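Local coordinates for surface layer protein (Geobacillus stearothermophilus, PDB 4UID), which probably assembles with copies of itself into the crystalline surface layer coating the bacterial cell, this chain being domains 4 and 5 of the longer protein, at residues Leu10-Asp15 against Ile103-Lys108; Thr21-Gly26 against Ala109-Glu114; Gly39-Thr44 against Gly80-Ile85; Ile116-Thr121 against Val196-Asn201; Gly147-Thr152 against Ile189-Lys194. All coordinates share one frame; numbering follows the deposited sequence.

In the fold
From the N terminus, the first strand is soon caught by contact 1, which brings residues 10-15 against the strand that ends the first domain and so closes nearly the whole of that domain. Contact 3 (39-44 with 80-85) is nested inside this loop and ties the same sheet to a small hairpin. Contact 2 crosses contact 1: residues 21-26 receive the chain as it leaves at 109-114, where the first domain hands over to the second. There contact 4 closes another domain-sized loop, with contact 5 nested within it, on the neighbouring strand of the same sheet. Contacts 1 and 4 do equivalent work, their centres about 40 Å apart.

Contact 1. Residues Leu10-Asp15 against Ile103-Lys108; sequences LKLTKD and IPVTVK
L10 and I103 make most of this contact, and what passes between the two strands is apolar, with no hydrogen bond from one to the other. CD2 of L10 lies 3.7 Å from CG1 of I103 and 3.8 Å from CG2 of I103, so the leucine methyl meets both branches of the isoleucine as the two side chains cross obliquely. CG1 of I103 stands between its backbone N and carbonyl carbon (chi1 61°), and the extended second torsion carries CD1 over the L10 main chain, beside the L10 carbonyl. An alanine at I103 lacks both branches, which would probably leave CD2 of L10 without its mate and open a gap next to that carbonyl. Further along, CD2 of L12 meets CG1 of V105 at 3.8 Å, these side chains crossing at about a right angle. L41 also packs on L12, while V92 supports both I103 and V105.

Backbone polar groups look elsewhere: K11 and T13 bond to T44 and T42 in one sheet, I103 and V105 to V92 and A90 in the other. The strand axes run 8.5 Å apart at 23°, too far for direct pairing and close to parallel. Two sheets laid face to face, with the first and last strands of the domain meeting across the core, are what a bacterial Ig-like beta sandwich displays.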
# COMPACT_ATOMS: atom_id res chain seq x y z
N LEU A 10 9.53 -0.36 -23.66
CA LEU A 10 9.33 -1.51 -22.78
C LEU A 10 8.97 -1.04 -21.36
O LEU A 10 9.84 -0.75 -20.55
CB LEU A 10 10.55 -2.46 -22.78
CG LEU A 10 10.27 -3.85 -22.18
CD1 LEU A 10 9.23 -4.61 -22.98
CD2 LEU A 10 11.55 -4.67 -22.01
N LYS A 11 7.67 -0.96 -21.11
CA LYS A 11 7.15 -0.47 -19.83
C LYS A 11 6.31 -1.54 -19.16
O LYS A 11 5.73 -2.40 -19.82
CB LYS A 11 6.27 0.76 -20.05
CG LYS A 11 7.02 2.07 -20.19
CD LYS A 11 6.04 3.21 -20.43
CE LYS A 11 6.63 4.56 -20.06
NZ LYS A 11 5.57 5.59 -19.81
N LEU A 12 6.25 -1.48 -17.84
CA LEU A 12 5.31 -2.26 -17.06
C LEU A 12 4.01 -1.46 -16.90
O LEU A 12 4.06 -0.26 -16.58
CB LEU A 12 5.94 -2.57 -15.71
CG LEU A 12 5.12 -3.16 -14.57
CD1 LEU A 12 4.59 -4.56 -14.89
CD2 LEU A 12 6.01 -3.15 -13.35
N THR A 13 2.87 -2.10 -17.12
CA THR A 13 1.57 -1.41 -17.12
C THR A 13 0.39 -2.17 -16.51
O THR A 13 0.44 -3.37 -16.31
CB THR A 13 1.12 -0.97 -18.55
OG1 THR A 13 1.01 -2.11 -19.41
CG2 THR A 13 2.05 0.09 -19.15
N LYS A 14 -0.66 -1.41 -16.23
CA LYS A 14 -1.98 -1.92 -15.90
C LYS A 14 -2.88 -0.77 -16.31
O LYS A 14 -2.67 0.36 -15.83
CB LYS A 14 -2.09 -2.18 -14.39
CG LYS A 14 -3.22 -3.11 -13.96
CD LYS A 14 -3.17 -3.35 -12.46
CE LYS A 14 -4.26 -4.30 -11.97
NZ LYS A 14 -4.81 -3.90 -10.63
N ASP A 15 -3.82 -1.04 -17.22
CA ASP A 15 -4.84 -0.07 -17.65
C ASP A 15 -4.18 1.22 -18.21
O ASP A 15 -4.52 2.35 -17.82
CB ASP A 15 -5.84 0.18 -16.49
CG ASP A 15 -6.82 1.31 -16.76
OD1 ASP A 15 -7.60 1.22 -17.74
OD2 ASP A 15 -6.83 2.29 -15.97
N ILE A 103 14.47 -5.05 -19.20
CA ILE A 103 14.27 -4.02 -18.15
C ILE A 103 14.26 -4.63 -16.74
O ILE A 103 13.90 -5.80 -16.59
CB ILE A 103 13.04 -3.08 -18.38
CG1 ILE A 103 11.71 -3.85 -18.41
CG2 ILE A 103 13.25 -2.20 -19.62
CD1 ILE A 103 10.44 -3.00 -18.40
N PRO A 104 14.68 -3.86 -15.71
CA PRO A 104 14.50 -4.36 -14.35
C PRO A 104 13.06 -4.15 -13.87
O PRO A 104 12.35 -3.27 -14.37
CB PRO A 104 15.46 -3.51 -13.51
CG PRO A 104 16.21 -2.64 -14.47
CD PRO A 104 15.38 -2.56 -15.71
N VAL A 105 12.64 -5.01 -12.95
CA VAL A 105 11.34 -4.91 -12.30
C VAL A 105 11.61 -5.22 -10.83
O VAL A 105 12.33 -6.18 -10.50
CB VAL A 105 10.29 -5.91 -12.84
CG1 VAL A 105 8.89 -5.48 -12.44
CG2 VAL A 105 10.35 -6.04 -14.35
N THR A 106 11.06 -4.38 -9.97
CA THR A 106 11.25 -4.50 -8.54
C THR A 106 9.91 -4.86 -7.94
O THR A 106 8.91 -4.19 -8.21
CB THR A 106 11.77 -3.18 -7.93
OG1 THR A 106 12.91 -2.71 -8.68
CG2 THR A 106 12.20 -3.36 -6.48
N VAL A 107 9.91 -5.94 -7.15
CA VAL A 107 8.79 -6.28 -6.26
C VAL A 107 9.18 -5.83 -4.86
O VAL A 107 10.25 -6.16 -4.36
CB VAL A 107 8.50 -7.78 -6.25
CG1 VAL A 107 7.30 -8.07 -5.38
CG2 VAL A 107 8.30 -8.31 -7.66
N LYS A 108 8.31 -5.04 -4.24
CA LYS A 108 8.56 -4.63 -2.86
C LYS A 108 7.82 -5.55 -1.92
O LYS A 108 6.84 -6.18 -2.31
CB LYS A 108 8.21 -3.17 -2.65
CG LYS A 108 9.22 -2.22 -3.31
CD LYS A 108 8.72 -0.78 -3.27
CE LYS A 108 9.86 0.21 -3.05
NZ LYS A 108 9.40 1.40 -2.27

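Contact 2. Residues Thr21-Gly26 against Ala109-Glu114; sequences TLYANG and ANPVLE
Y23 and P111 meet by a CH-pi contact: CD of the proline sits 3.7 Å from the ring centroid, only 6° off the ring normal and thus squarely over one face. The opposite face is covered by CG2 of T21, offset toward the rim. With its CG anti to the carbonyl carbon (chi1 -66°), the tyrosine lies along the departing chain, and its ring also meets that of Y141 in the second domain. Replacing Y23 by an alanine takes the ring away, which would probably leave P111 without the face it rests on and uncover the start of the linker.

The polar part centres on OD1 of N110, which accepts a hydrogen bond from N of N25 at 2.8 Å. The bond is bent, with 133° at the hydrogen, and the donor is slightly tilted from the carbonyl plane. OD1 thereby grips the type I turn that runs from Y23 to G26, a turn closed by its own bond from N of G26 to O of Y23. The side-chain amides of N25 and N110 lie nearly parallel, although OD1 of N25 bonds to N of N27 instead.

One amide hydrogen bond and one CH-pi contact, both between uncharged groups, thus join the turn to the start of 109-114, with no ion pair between the segments.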
# COMPACT_ATOMS: atom_id res chain seq x y z
N THR A 21 5.32 1.38 -8.54
CA THR A 21 5.44 0.57 -7.32
C THR A 21 4.65 -0.72 -7.46
O THR A 21 3.48 -0.68 -7.82
CB THR A 21 4.99 1.37 -6.06
OG1 THR A 21 5.88 2.47 -5.85
CG2 THR A 21 5.02 0.51 -4.83
N LEU A 22 5.30 -1.84 -7.16
CA LEU A 22 4.64 -3.14 -7.21
C LEU A 22 4.95 -4.00 -6.00
O LEU A 22 6.10 -4.34 -5.77
CB LEU A 22 5.06 -3.89 -8.46
CG LEU A 22 4.38 -5.24 -8.68
CD1 LEU A 22 2.97 -5.07 -9.26
CD2 LEU A 22 5.25 -6.13 -9.56
N TYR A 23 3.91 -4.40 -5.27
CA TYR A 23 4.09 -5.24 -4.08
C TYR A 23 4.03 -6.72 -4.38
O TYR A 23 3.57 -7.10 -5.45
CB TYR A 23 3.10 -4.86 -2.99
CG TYR A 23 3.37 -3.48 -2.46
CD1 TYR A 23 4.63 -3.15 -1.97
CD2 TYR A 23 2.38 -2.51 -2.46
CE1 TYR A 23 4.90 -1.88 -1.50
CE2 TYR A 23 2.64 -1.24 -1.98
CZ TYR A 23 3.91 -0.94 -1.51
OH TYR A 23 4.20 0.32 -1.03
N ALA A 24 4.50 -7.53 -3.44
CA ALA A 24 4.45 -8.98 -3.61
C ALA A 24 3.03 -9.48 -3.84
O ALA A 24 2.83 -10.48 -4.53
CB ALA A 24 5.07 -9.68 -2.42
N ASN A 25 2.05 -8.78 -3.26
CA ASN A 25 0.64 -9.14 -3.33
C ASN A 25 -0.02 -8.83 -4.68
O ASN A 25 -1.22 -9.04 -4.84
CB ASN A 25 -0.15 -8.52 -2.17
CG ASN A 25 -0.21 -7.00 -2.23
OD1 ASN A 25 0.03 -6.39 -3.26
ND2 ASN A 25 -0.54 -6.38 -1.11
N GLY A 26 0.74 -8.30 -5.63
CA GLY A 26 0.16 -7.92 -6.92
C GLY A 26 -0.38 -6.50 -7.05
O GLY A 26 -0.64 -6.08 -8.17
N ALA A 109 8.33 -5.65 -0.69
CA ALA A 109 7.62 -6.40 0.37
C ALA A 109 6.29 -5.73 0.62
O ALA A 109 6.20 -4.50 0.52
CB ALA A 109 8.43 -6.45 1.66
N ASN A 110 5.27 -6.53 0.89
CA ASN A 110 3.95 -5.96 1.20
C ASN A 110 3.97 -5.06 2.44
O ASN A 110 4.78 -5.28 3.35
CB ASN A 110 2.90 -7.04 1.41
CG ASN A 110 2.88 -8.04 0.29
OD1 ASN A 110 2.90 -7.67 -0.89
ND2 ASN A 110 2.86 -9.33 0.65
N PRO A 111 3.06 -4.05 2.46
CA PRO A 111 2.77 -3.24 3.63
C PRO A 111 2.55 -4.07 4.88
O PRO A 111 1.89 -5.10 4.82
CB PRO A 111 1.47 -2.58 3.25
CG PRO A 111 1.64 -2.34 1.79
CD PRO A 111 2.36 -3.54 1.27
N VAL A 112 3.16 -3.64 5.97
CA VAL A 112 2.86 -4.14 7.32
C VAL A 112 2.78 -2.90 8.23
O VAL A 112 3.28 -1.85 7.86
CB VAL A 112 3.91 -5.16 7.83
CG1 VAL A 112 3.83 -6.46 7.03
CG2 VAL A 112 5.31 -4.57 7.78
N LEU A 113 2.18 -3.03 9.41
CA LEU A 113 2.00 -1.90 10.31
C LEU A 113 3.34 -1.47 10.94
O LEU A 113 4.02 -2.26 11.58
CB LEU A 113 0.98 -2.24 11.38
CG LEU A 113 0.97 -1.34 12.62
CD1 LEU A 113 0.21 -0.04 12.38
CD2 LEU A 113 0.44 -2.09 13.84
N GLU A 114 3.68 -0.21 10.76
CA GLU A 114 4.93 0.31 11.27
C GLU A 114 4.70 1.31 12.40
O GLU A 114 5.40 1.26 13.41
CB GLU A 114 5.70 0.94 10.12
CG GLU A 114 7.06 1.51 10.45
CD GLU A 114 8.07 0.46 10.82
OE1 GLU A 114 7.91 -0.72 10.45
OE2 GLU A 114 9.06 0.83 11.48

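Contact 3. Residues Gly39-Thr44 against Gly80-Ile85; sequences GTLTLT and GSVTPI
The carbonyl O of G80 is where strand 41-44 takes hold of the second segment. N of L43 donates to it at 2.8 Å, a fairly straight bond (162° at the hydrogen) whose donor is somewhat tilted from the carbonyl plane, and CA of T42 adds a weaker CA-H...O contact to the same O of G80 at 3.3 Å. Two residues further along, N of V82 donates to O of L41 at 2.9 Å, approaching from above the carbonyl plane. These two bonds flank the pair T42 and S81, which form a single backbone bridge. The strands diverge beyond it, since their axes are 124° apart. G80 itself takes a positive phi, a backbone shape that glycine adopts readily.

Beside the bridge, V82 parts its methyls between two leucines. CG1, anti to the backbone N (chi1 -173°), meets CD2 of L41 at 3.8 Å, while CG2 reaches CG of L43, also at 3.8 Å. CD2 of L41 comes slantwise over V82, whereas L43 lies across it. CD2 of L41 goes on to graze CD of P84 at 4.2 Å, and L22 packs against both L41 and P84. L74 lies against V82 from the other strand of its hairpin.

The contact thus fastens the short beta hairpin of strands 74-76 and 82-84, by one bridge, to strand 41-48, an outermost strand of its sheet within this chain, in what is probably an Ig-like sandwich of the BIG2 family.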
# COMPACT_ATOMS: atom_id res chain seq x y z
N GLY A 39 -7.84 -2.99 -15.18
CA GLY A 39 -6.91 -3.67 -16.07
C GLY A 39 -6.27 -4.89 -15.44
O GLY A 39 -6.50 -5.19 -14.27
N THR A 40 -5.51 -5.60 -16.26
CA THR A 40 -4.66 -6.68 -15.79
C THR A 40 -3.24 -6.14 -15.86
O THR A 40 -2.96 -5.22 -16.63
CB THR A 40 -4.80 -8.01 -16.61
OG1 THR A 40 -3.98 -7.97 -17.79
CG2 THR A 40 -6.27 -8.33 -16.99
N LEU A 41 -2.35 -6.71 -15.04
CA LEU A 41 -0.93 -6.33 -15.02
C LEU A 41 -0.14 -7.00 -16.13
O LEU A 41 -0.10 -8.23 -16.27
CB LEU A 41 -0.30 -6.64 -13.65
CG LEU A 41 1.14 -6.20 -13.37
CD1 LEU A 41 1.20 -4.71 -13.08
CD2 LEU A 41 1.68 -6.95 -12.18
N THR A 42 0.53 -6.16 -16.91
CA THR A 42 1.25 -6.60 -18.08
C THR A 42 2.56 -5.82 -18.32
O THR A 42 2.84 -4.83 -17.65
CB THR A 42 0.32 -6.57 -19.32
OG1 THR A 42 0.91 -7.30 -20.39
CG2 THR A 42 0.01 -5.13 -19.80
N LEU A 43 3.38 -6.30 -19.25
CA LEU A 43 4.38 -5.46 -19.90
C LEU A 43 3.84 -5.08 -21.28
O LEU A 43 3.26 -5.92 -21.98
CB LEU A 43 5.69 -6.20 -20.07
CG LEU A 43 6.25 -6.80 -18.79
CD1 LEU A 43 6.72 -8.23 -19.03
CD2 LEU A 43 7.33 -5.91 -18.18
N THR A 44 4.01 -3.81 -21.65
CA THR A 44 3.67 -3.35 -22.99
C THR A 44 4.99 -3.17 -23.74
O THR A 44 6.04 -2.93 -23.12
CB THR A 44 2.80 -2.06 -22.96
OG1 THR A 44 1.74 -2.22 -22.01
CG2 THR A 44 2.15 -1.76 -24.31
N GLY A 80 3.09 -11.51 -22.19
CA GLY A 80 3.42 -10.32 -21.43
C GLY A 80 2.69 -10.08 -20.13
O GLY A 80 2.97 -9.08 -19.46
N SER A 81 1.77 -10.98 -19.75
CA SER A 81 1.09 -10.91 -18.44
C SER A 81 2.04 -11.11 -17.25
O SER A 81 3.01 -11.89 -17.33
CB SER A 81 -0.08 -11.90 -18.37
OG SER A 81 -1.31 -11.21 -18.54
N VAL A 82 1.76 -10.39 -16.15
CA VAL A 82 2.69 -10.32 -15.00
C VAL A 82 2.04 -10.60 -13.63
O VAL A 82 1.03 -9.97 -13.27
CB VAL A 82 3.40 -8.94 -14.96
CG1 VAL A 82 4.49 -8.91 -13.90
CG2 VAL A 82 3.99 -8.60 -16.32
N THR A 83 2.63 -11.53 -12.87
CA THR A 83 2.28 -11.71 -11.45
C THR A 83 3.54 -11.83 -10.55
O THR A 83 4.40 -12.70 -10.76
CB THR A 83 1.33 -12.92 -11.19
OG1 THR A 83 1.99 -14.09 -11.64
CG2 THR A 83 -0.07 -12.77 -11.88
N PRO A 84 3.66 -10.94 -9.54
CA PRO A 84 4.76 -11.02 -8.57
C PRO A 84 4.67 -12.21 -7.60
O PRO A 84 3.57 -12.64 -7.27
CB PRO A 84 4.67 -9.70 -7.82
CG PRO A 84 3.25 -9.28 -7.96
CD PRO A 84 2.75 -9.81 -9.27
N ILE A 85 5.81 -12.72 -7.14
CA ILE A 85 5.85 -13.84 -6.18
C ILE A 85 6.36 -13.43 -4.80
O ILE A 85 5.60 -13.46 -3.85
CB ILE A 85 6.63 -15.06 -6.71
CG1 ILE A 85 6.06 -15.49 -8.06
CG2 ILE A 85 6.57 -16.21 -5.70
CD1 ILE A 85 7.05 -16.30 -8.87

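Contact 4. Residues Ile116-Thr121 against Val196-Asn201; sequences IAVDST and VKVPVN
I116 and V118 face V196 and V198 in a mainly apolar contact between two sheets of the second domain, with no hydrogen bond linking the segments. The strand axes lie 8.9 Å apart and run nearly the same way, at 17°. CB of I116 approaches CG2 of V196 at 4.0 Å, and CG2 of V118 approaches CG1 of V196, also at 4.0 Å. In both cases the side chains slide past each other in opposite directions, and V196 thus touches both residues, CG2 on I116 and CG1 on V118. V118 and V198 instead reach toward each other tip to tip, CG1 of V118 being 4.2 Å from CG2 of V198. The first torsion of V118 explains how it serves both partners: CG1 stands anti to the backbone N (chi1 -178°) and points to V198, leaving CG2 for V196.

Such a meeting of the first and last strands across the core is expected of an Ig-like beta sandwich, and the chain here shows a further Ig-like feature. Strand 113-118 pairs with strand 130-139 in one sheet; after the bend at D119 and S120, strand 123-126 joins the other sheet, parallel to strand 194-203, and V123 shares a backbone hydrogen bond with P199. T121 lies on this crossing, where its carbonyl O rests beside CD and CG of the P199 ring. Deeper in, V135 and L137 pack on I116.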
# COMPACT_ATOMS: atom_id res chain seq x y z
N ILE A 116 1.69 3.69 14.69
CA ILE A 116 0.42 4.26 15.11
C ILE A 116 0.65 5.76 15.39
O ILE A 116 1.17 6.13 16.43
CB ILE A 116 -0.10 3.53 16.37
CG1 ILE A 116 -0.25 2.04 16.10
CG2 ILE A 116 -1.43 4.11 16.81
CD1 ILE A 116 -0.24 1.20 17.36
N ALA A 117 0.31 6.61 14.44
CA ALA A 117 0.37 8.07 14.63
C ALA A 117 -0.85 8.55 15.42
O ALA A 117 -1.97 8.15 15.12
CB ALA A 117 0.48 8.79 13.29
N VAL A 118 -0.61 9.41 16.41
CA VAL A 118 -1.65 9.90 17.31
C VAL A 118 -1.63 11.41 17.40
O VAL A 118 -0.69 11.99 17.92
CB VAL A 118 -1.45 9.32 18.73
CG1 VAL A 118 -2.54 9.77 19.68
CG2 VAL A 118 -1.43 7.81 18.68
N ASP A 119 -2.69 12.02 16.87
CA ASP A 119 -3.04 13.47 16.90
C ASP A 119 -2.87 14.23 18.23
O ASP A 119 -3.02 15.46 18.28
CB ASP A 119 -4.54 13.54 16.60
CG ASP A 119 -4.94 14.76 15.82
OD1 ASP A 119 -4.11 15.69 15.67
OD2 ASP A 119 -6.10 14.79 15.34
N SER A 120 -2.62 13.51 19.32
CA SER A 120 -2.69 14.09 20.63
C SER A 120 -1.48 13.67 21.46
O SER A 120 -0.75 12.76 21.10
CB SER A 120 -3.99 13.66 21.29
OG SER A 120 -4.32 14.49 22.39
N THR A 121 -1.27 14.34 22.58
CA THR A 121 -0.13 14.10 23.44
C THR A 121 -0.62 13.87 24.86
O THR A 121 0.13 13.51 25.76
CB THR A 121 0.86 15.30 23.35
OG1 THR A 121 2.19 14.82 23.42
CG2 THR A 121 0.61 16.38 24.44
N VAL A 196 0.32 2.68 21.64
CA VAL A 196 0.68 4.00 22.17
C VAL A 196 -0.15 4.26 23.42
O VAL A 196 -1.31 3.84 23.49
CB VAL A 196 0.45 5.13 21.14
CG1 VAL A 196 0.82 6.50 21.71
CG2 VAL A 196 1.29 4.91 19.89
N LYS A 197 0.45 4.95 24.39
CA LYS A 197 -0.28 5.39 25.59
C LYS A 197 -0.53 6.89 25.61
O LYS A 197 0.34 7.67 25.23
CB LYS A 197 0.45 4.99 26.85
CG LYS A 197 0.50 3.50 27.12
CD LYS A 197 1.87 3.24 27.70
CE LYS A 197 2.38 1.84 27.42
NZ LYS A 197 1.41 0.92 28.05
N VAL A 198 -1.71 7.29 26.07
CA VAL A 198 -2.08 8.70 26.13
C VAL A 198 -2.59 9.06 27.54
O VAL A 198 -3.52 8.45 28.04
CB VAL A 198 -3.11 9.04 25.04
CG1 VAL A 198 -3.42 10.53 25.03
CG2 VAL A 198 -2.63 8.59 23.67
N PRO A 199 -1.97 10.04 28.19
CA PRO A 199 -2.53 10.42 29.49
C PRO A 199 -3.86 11.15 29.31
O PRO A 199 -4.17 11.62 28.21
CB PRO A 199 -1.46 11.34 30.07
CG PRO A 199 -0.82 11.96 28.88
CD PRO A 199 -0.90 10.96 27.76
N VAL A 200 -4.65 11.23 30.39
CA VAL A 200 -5.97 11.82 30.37
C VAL A 200 -6.21 12.42 31.73
O VAL A 200 -5.93 11.80 32.75
CB VAL A 200 -7.08 10.76 30.17
CG1 VAL A 200 -8.48 11.37 30.26
CG2 VAL A 200 -6.92 10.06 28.84
N ASN A 201 -6.74 13.63 31.72
CA ASN A 201 -7.04 14.36 32.93
C ASN A 201 -8.46 14.93 32.89
O ASN A 201 -8.81 15.76 32.02
CB ASN A 201 -5.98 15.46 33.14
CG ASN A 201 -6.08 16.11 34.52
OD1 ASN A 201 -6.23 15.43 35.55
ND2 ASN A 201 -6.01 17.43 34.54

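Contact 5. Residues Gly147-Thr152 against Ile189-Lys194; sequences GNVNVT and IKSGTK
S191 reaches N148 through its side chain. Its CB lies 4.1 Å from CG2 of V149 and beside O of N148, and OG, anti to the backbone N (chi1 -174°), donates a hydrogen bond of 2.7 Å to that O, nearly along the C=O axis. This buried hydroxyl has an acceptor although L113, I116 and L137 pack around the serine.

Beyond S191 the backbones pair directly. N of N150 donates to O of K190 at 2.8 Å and N of K190 returns the bond to O of N150 at 2.7 Å, both close to straight, which makes N150 and K190 an antiparallel hydrogen-bonded pair. Strand 150-153 is thereby added at the edge of a sheet of the Ig-like sandwich, beside a hairpin whose strands, 183-191 and 194-203, are joined by a type II' turn from S191 to K194. G192 supplies the positive phi of that turn.

On the face carrying V151 and I189, a non-hydrogen-bonded pair, the side chains lie side by side and point the same way, CG1 of V151 being 3.8 Å from CG1 of I189. V161 and V163 meet V151 from the facing sheet, and F133 meets I189. N150 and K190 occupy the other, solvent-exposed face.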
# COMPACT_ATOMS: atom_id res chain seq x y z
N GLY A 147 -5.98 -1.51 9.11
CA GLY A 147 -5.75 -2.49 10.16
C GLY A 147 -6.61 -2.23 11.38
O GLY A 147 -7.29 -1.21 11.48
N ASN A 148 -6.59 -3.15 12.32
CA ASN A 148 -7.55 -3.08 13.41
C ASN A 148 -6.99 -2.30 14.59
O ASN A 148 -5.79 -2.28 14.79
CB ASN A 148 -8.06 -4.48 13.74
CG ASN A 148 -8.60 -5.19 12.49
OD1 ASN A 148 -9.11 -4.55 11.55
ND2 ASN A 148 -8.46 -6.51 12.46
N VAL A 149 -7.88 -1.64 15.34
CA VAL A 149 -7.50 -0.82 16.49
C VAL A 149 -8.33 -1.12 17.77
O VAL A 149 -9.54 -1.28 17.68
CB VAL A 149 -7.59 0.65 16.10
CG1 VAL A 149 -7.83 1.53 17.31
CG2 VAL A 149 -6.32 1.07 15.39
N ASN A 150 -7.68 -1.20 18.93
CA ASN A 150 -8.37 -1.42 20.20
C ASN A 150 -7.91 -0.46 21.27
O ASN A 150 -6.71 -0.30 21.47
CB ASN A 150 -8.16 -2.84 20.72
CG ASN A 150 -8.78 -3.88 19.84
OD1 ASN A 150 -8.08 -4.53 19.08
ND2 ASN A 150 -10.10 -4.05 19.92
N VAL A 151 -8.89 0.15 21.94
CA VAL A 151 -8.69 1.19 22.94
C VAL A 151 -9.32 0.79 24.27
O VAL A 151 -10.46 0.33 24.33
CB VAL A 151 -9.25 2.55 22.48
CG1 VAL A 151 -8.61 3.00 21.16
CG2 VAL A 151 -10.77 2.52 22.33
N THR A 152 -8.55 0.96 25.35
CA THR A 152 -9.01 0.67 26.69
C THR A 152 -8.49 1.79 27.60
O THR A 152 -7.71 2.66 27.16
CB THR A 152 -8.51 -0.70 27.21
OG1 THR A 152 -7.07 -0.68 27.34
CG2 THR A 152 -8.98 -1.89 26.29
N ILE A 189 -3.90 2.68 23.11
CA ILE A 189 -4.39 2.37 21.78
C ILE A 189 -3.52 1.26 21.25
O ILE A 189 -2.32 1.46 21.10
CB ILE A 189 -4.26 3.58 20.84
CG1 ILE A 189 -5.25 4.69 21.22
CG2 ILE A 189 -4.45 3.19 19.38
CD1 ILE A 189 -4.57 5.87 21.84
N LYS A 190 -4.12 0.11 20.98
CA LYS A 190 -3.40 -1.07 20.52
C LYS A 190 -3.73 -1.35 19.06
O LYS A 190 -4.86 -1.18 18.63
CB LYS A 190 -3.77 -2.32 21.35
CG LYS A 190 -3.45 -2.29 22.84
CD LYS A 190 -2.92 -3.66 23.30
CE LYS A 190 -3.74 -4.38 24.36
NZ LYS A 190 -3.65 -3.62 25.63
N SER A 191 -2.73 -1.78 18.30
CA SER A 191 -2.93 -2.28 16.96
C SER A 191 -1.82 -3.26 16.68
O SER A 191 -0.64 -2.94 16.92
CB SER A 191 -2.86 -1.15 15.95
OG SER A 191 -3.19 -1.63 14.66
N GLY A 192 -2.17 -4.43 16.17
CA GLY A 192 -1.20 -5.51 15.98
C GLY A 192 -0.38 -5.77 17.24
O GLY A 192 -0.93 -5.94 18.33
N THR A 193 0.93 -5.75 17.09
CA THR A 193 1.83 -5.95 18.20
C THR A 193 2.32 -4.63 18.79
O THR A 193 3.11 -4.62 19.73
CB THR A 193 3.06 -6.77 17.75
OG1 THR A 193 3.73 -6.07 16.70
CG2 THR A 193 2.65 -8.17 17.30
N LYS A 194 1.85 -3.50 18.25
CA LYS A 194 2.33 -2.19 18.70
C LYS A 194 1.26 -1.46 19.53
O LYS A 194 0.12 -1.90 19.54
CB LYS A 194 2.87 -1.34 17.53
CG LYS A 194 3.73 -2.13 16.55
CD LYS A 194 4.78 -1.30 15.84
CE LYS A 194 5.82 -2.23 15.18
NZ LYS A 194 7.12 -1.59 14.76